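Local coordinates for protein lactococcal phage P2 ORF15 (Lactococcus phage p2, PDB 2WZP) that probably forms, as the distal tail (Dit) protein, the ring-shaped centre of the phage baseplate that joins the tail tube to the host-binding proteins, at residues M[223-228]-M[318-323]. Numbering follows the deposited sequence.
Sequences EIFSFM and KIKRKA
K322 NZ is gripped by two carboxylates: E223 OE2 receives it on the syn side at 2.8 Å, 26° out of the carboxylate plane, and D324 adds a second salt bridge. On its way there the extended K322 chain passes over one face of the F225 ring, the two side chains crossing at about a right angle, with K322 CG 3.8 Å from the ring centroid in a CH-pi contact. K322 CG, anti to the backbone N (chi1 176°), lies over that ring, and a bend at chi4 turns the ammonium group to the glutamate. I76 of a second subunit packs on both F225 and K322. Where the chain turns a corner at F225, its N still meets K320 O, a nearly linear bond of 2.7 Å. I319 CG2, on the face that carries F227 and I319, meets I224 CG2 at 3.6 Å; on the face of S226 and K320, one water links S226 OG to K320 NZ, which also pairs with D134. Hydrogen-bonded M228–K318 (K318 N to M228 O, 2.8 Å) beside non-hydrogen-bonded F227–I319 exemplifies the antiparallel register, here joining strands 224-233 and 312-322 in the six-stranded sheet of the Dit C-terminal domain.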
loop_
_atom_site.group_PDB
_atom_site.type_symbol
_atom_site.label_atom_id
_atom_site.label_comp_id
_atom_site.label_asym_id
_atom_site.label_seq_id
_atom_site.Cartn_x
_atom_site.Cartn_y
_atom_site.Cartn_z
ATOM N N GLU M 223 16.128 5.001 44.762
ATOM C CA GLU M 223 15.171 6.014 44.297
ATOM C C GLU M 223 13.775 5.672 44.840
ATOM O O GLU M 223 13.425 4.483 44.951
ATOM C CB GLU M 223 15.092 5.995 42.784
ATOM C CG GLU M 223 15.889 7.090 42.128
ATOM C CD GLU M 223 15.562 7.176 40.652
ATOM O OE1 GLU M 223 16.128 6.375 39.877
ATOM O OE2 GLU M 223 14.689 7.994 40.284
ATOM N N ILE M 224 12.972 6.706 45.153
ATOM C CA ILE M 224 11.597 6.567 45.634
ATOM C C ILE M 224 10.720 7.532 44.821
ATOM O O ILE M 224 11.240 8.447 44.177
ATOM C CB ILE M 224 11.483 6.815 47.192
ATOM C CG1 ILE M 224 11.652 8.306 47.576
ATOM C CG2 ILE M 224 12.412 5.903 48.014
ATOM C CD1 ILE M 224 10.962 8.704 48.807
ATOM N N PHE M 225 9.394 7.337 44.851
ATOM C CA PHE M 225 8.440 8.234 44.220
ATOM C C PHE M 225 8.025 9.237 45.252
ATOM O O PHE M 225 7.976 10.439 44.985
ATOM C CB PHE M 225 7.212 7.460 43.725
ATOM C CG PHE M 225 7.364 6.899 42.335
ATOM C CD1 PHE M 225 7.326 7.735 41.220
ATOM C CD2 PHE M 225 7.518 5.534 42.132
ATOM C CE1 PHE M 225 7.506 7.227 39.939
ATOM C CE2 PHE M 225 7.661 5.024 40.846
ATOM C CZ PHE M 225 7.676 5.876 39.762
ATOM N N SER M 226 7.738 8.722 46.448
ATOM C CA SER M 226 7.238 9.457 47.601
ATOM C C SER M 226 7.154 8.503 48.783
ATOM O O SER M 226 7.408 7.299 48.674
ATOM C CB SER M 226 5.826 9.982 47.295
ATOM O OG SER M 226 4.921 8.954 46.930
ATOM N N PHE M 227 6.748 9.039 49.908
ATOM C CA PHE M 227 6.553 8.229 51.089
ATOM C C PHE M 227 5.372 8.782 51.844
ATOM O O PHE M 227 4.931 9.921 51.629
ATOM C CB PHE M 227 7.833 8.151 51.971
ATOM C CG PHE M 227 8.336 9.494 52.439
ATOM C CD1 PHE M 227 9.235 10.227 51.665
ATOM C CD2 PHE M 227 7.857 10.061 53.608
ATOM C CE1 PHE M 227 9.662 11.485 52.074
ATOM C CE2 PHE M 227 8.278 11.321 54.011
ATOM C CZ PHE M 227 9.199 12.011 53.259
ATOM N N MET M 228 4.902 7.971 52.759
ATOM C CA MET M 228 3.822 8.268 53.662
ATOM C C MET M 228 4.242 7.760 55.058
ATOM O O MET M 228 4.903 6.722 55.180
ATOM C CB MET M 228 2.586 7.576 53.144
ATOM C CG MET M 228 1.387 7.899 53.903
ATOM S SD MET M 228 0.956 6.444 54.816
ATOM C CE MET M 228 -0.520 7.014 55.523
ATOM N N LYS M 318 5.510 4.027 54.909
ATOM C CA LYS M 318 5.085 3.241 53.749
ATOM C C LYS M 318 5.692 3.982 52.572
ATOM O O LYS M 318 5.240 5.074 52.221
ATOM C CB LYS M 318 3.564 3.136 53.635
ATOM C CG LYS M 318 3.115 2.094 52.627
ATOM C CD LYS M 318 1.615 2.129 52.450
ATOM C CE LYS M 318 1.190 1.003 51.562
ATOM N NZ LYS M 318 -0.272 0.970 51.344
ATOM N N ILE M 319 6.817 3.467 52.090
ATOM C CA ILE M 319 7.601 4.079 51.018
ATOM C C ILE M 319 7.218 3.527 49.690
ATOM O O ILE M 319 7.055 2.316 49.551
ATOM C CB ILE M 319 9.095 3.920 51.322
ATOM C CG1 ILE M 319 9.450 4.636 52.646
ATOM C CG2 ILE M 319 9.953 4.422 50.176
ATOM C CD1 ILE M 319 10.127 3.840 53.569
ATOM N N LYS M 320 7.052 4.432 48.705
ATOM C CA LYS M 320 6.712 4.068 47.348
ATOM C C LYS M 320 8.026 4.035 46.592
ATOM O O LYS M 320 8.519 5.074 46.143
ATOM C CB LYS M 320 5.692 5.044 46.747
ATOM C CG LYS M 320 4.892 4.409 45.638
ATOM C CD LYS M 320 4.158 5.438 44.795
ATOM C CE LYS M 320 2.651 5.385 44.885
ATOM N NZ LYS M 320 2.058 6.473 44.080
ATOM N N ARG M 321 8.632 2.830 46.512
ATOM C CA ARG M 321 9.918 2.596 45.827
ATOM C C ARG M 321 9.772 2.780 44.321
ATOM O O ARG M 321 8.691 2.574 43.815
ATOM C CB ARG M 321 10.467 1.213 46.177
ATOM C CG ARG M 321 10.708 1.045 47.678
ATOM C CD ARG M 321 11.441 -0.205 48.049
ATOM N NE ARG M 321 12.736 -0.376 47.413
ATOM C CZ ARG M 321 13.852 -0.667 48.066
ATOM N NH1 ARG M 321 14.987 -0.842 47.402
ATOM N NH2 ARG M 321 13.840 -0.822 49.386
ATOM N N LYS M 322 10.823 3.206 43.616
ATOM C CA LYS M 322 10.773 3.572 42.198
ATOM C C LYS M 322 11.713 2.757 41.322
ATOM O O LYS M 322 12.847 2.495 41.716
ATOM C CB LYS M 322 11.093 5.085 42.087
ATOM C CG LYS M 322 11.206 5.709 40.680
ATOM C CD LYS M 322 11.363 7.203 40.793
ATOM C CE LYS M 322 11.116 7.960 39.528
ATOM N NZ LYS M 322 12.368 8.223 38.809
ATOM N N ALA M 323 11.254 2.411 40.104
ATOM C CA ALA M 323 12.006 1.731 39.059
ATOM C C ALA M 323 11.438 2.228 37.750
ATOM O O ALA M 323 10.279 1.957 37.472
ATOM C CB ALA M 323 11.837 0.230 39.180
HETATM O O HOH W 1 3.781 9.109 44.149
#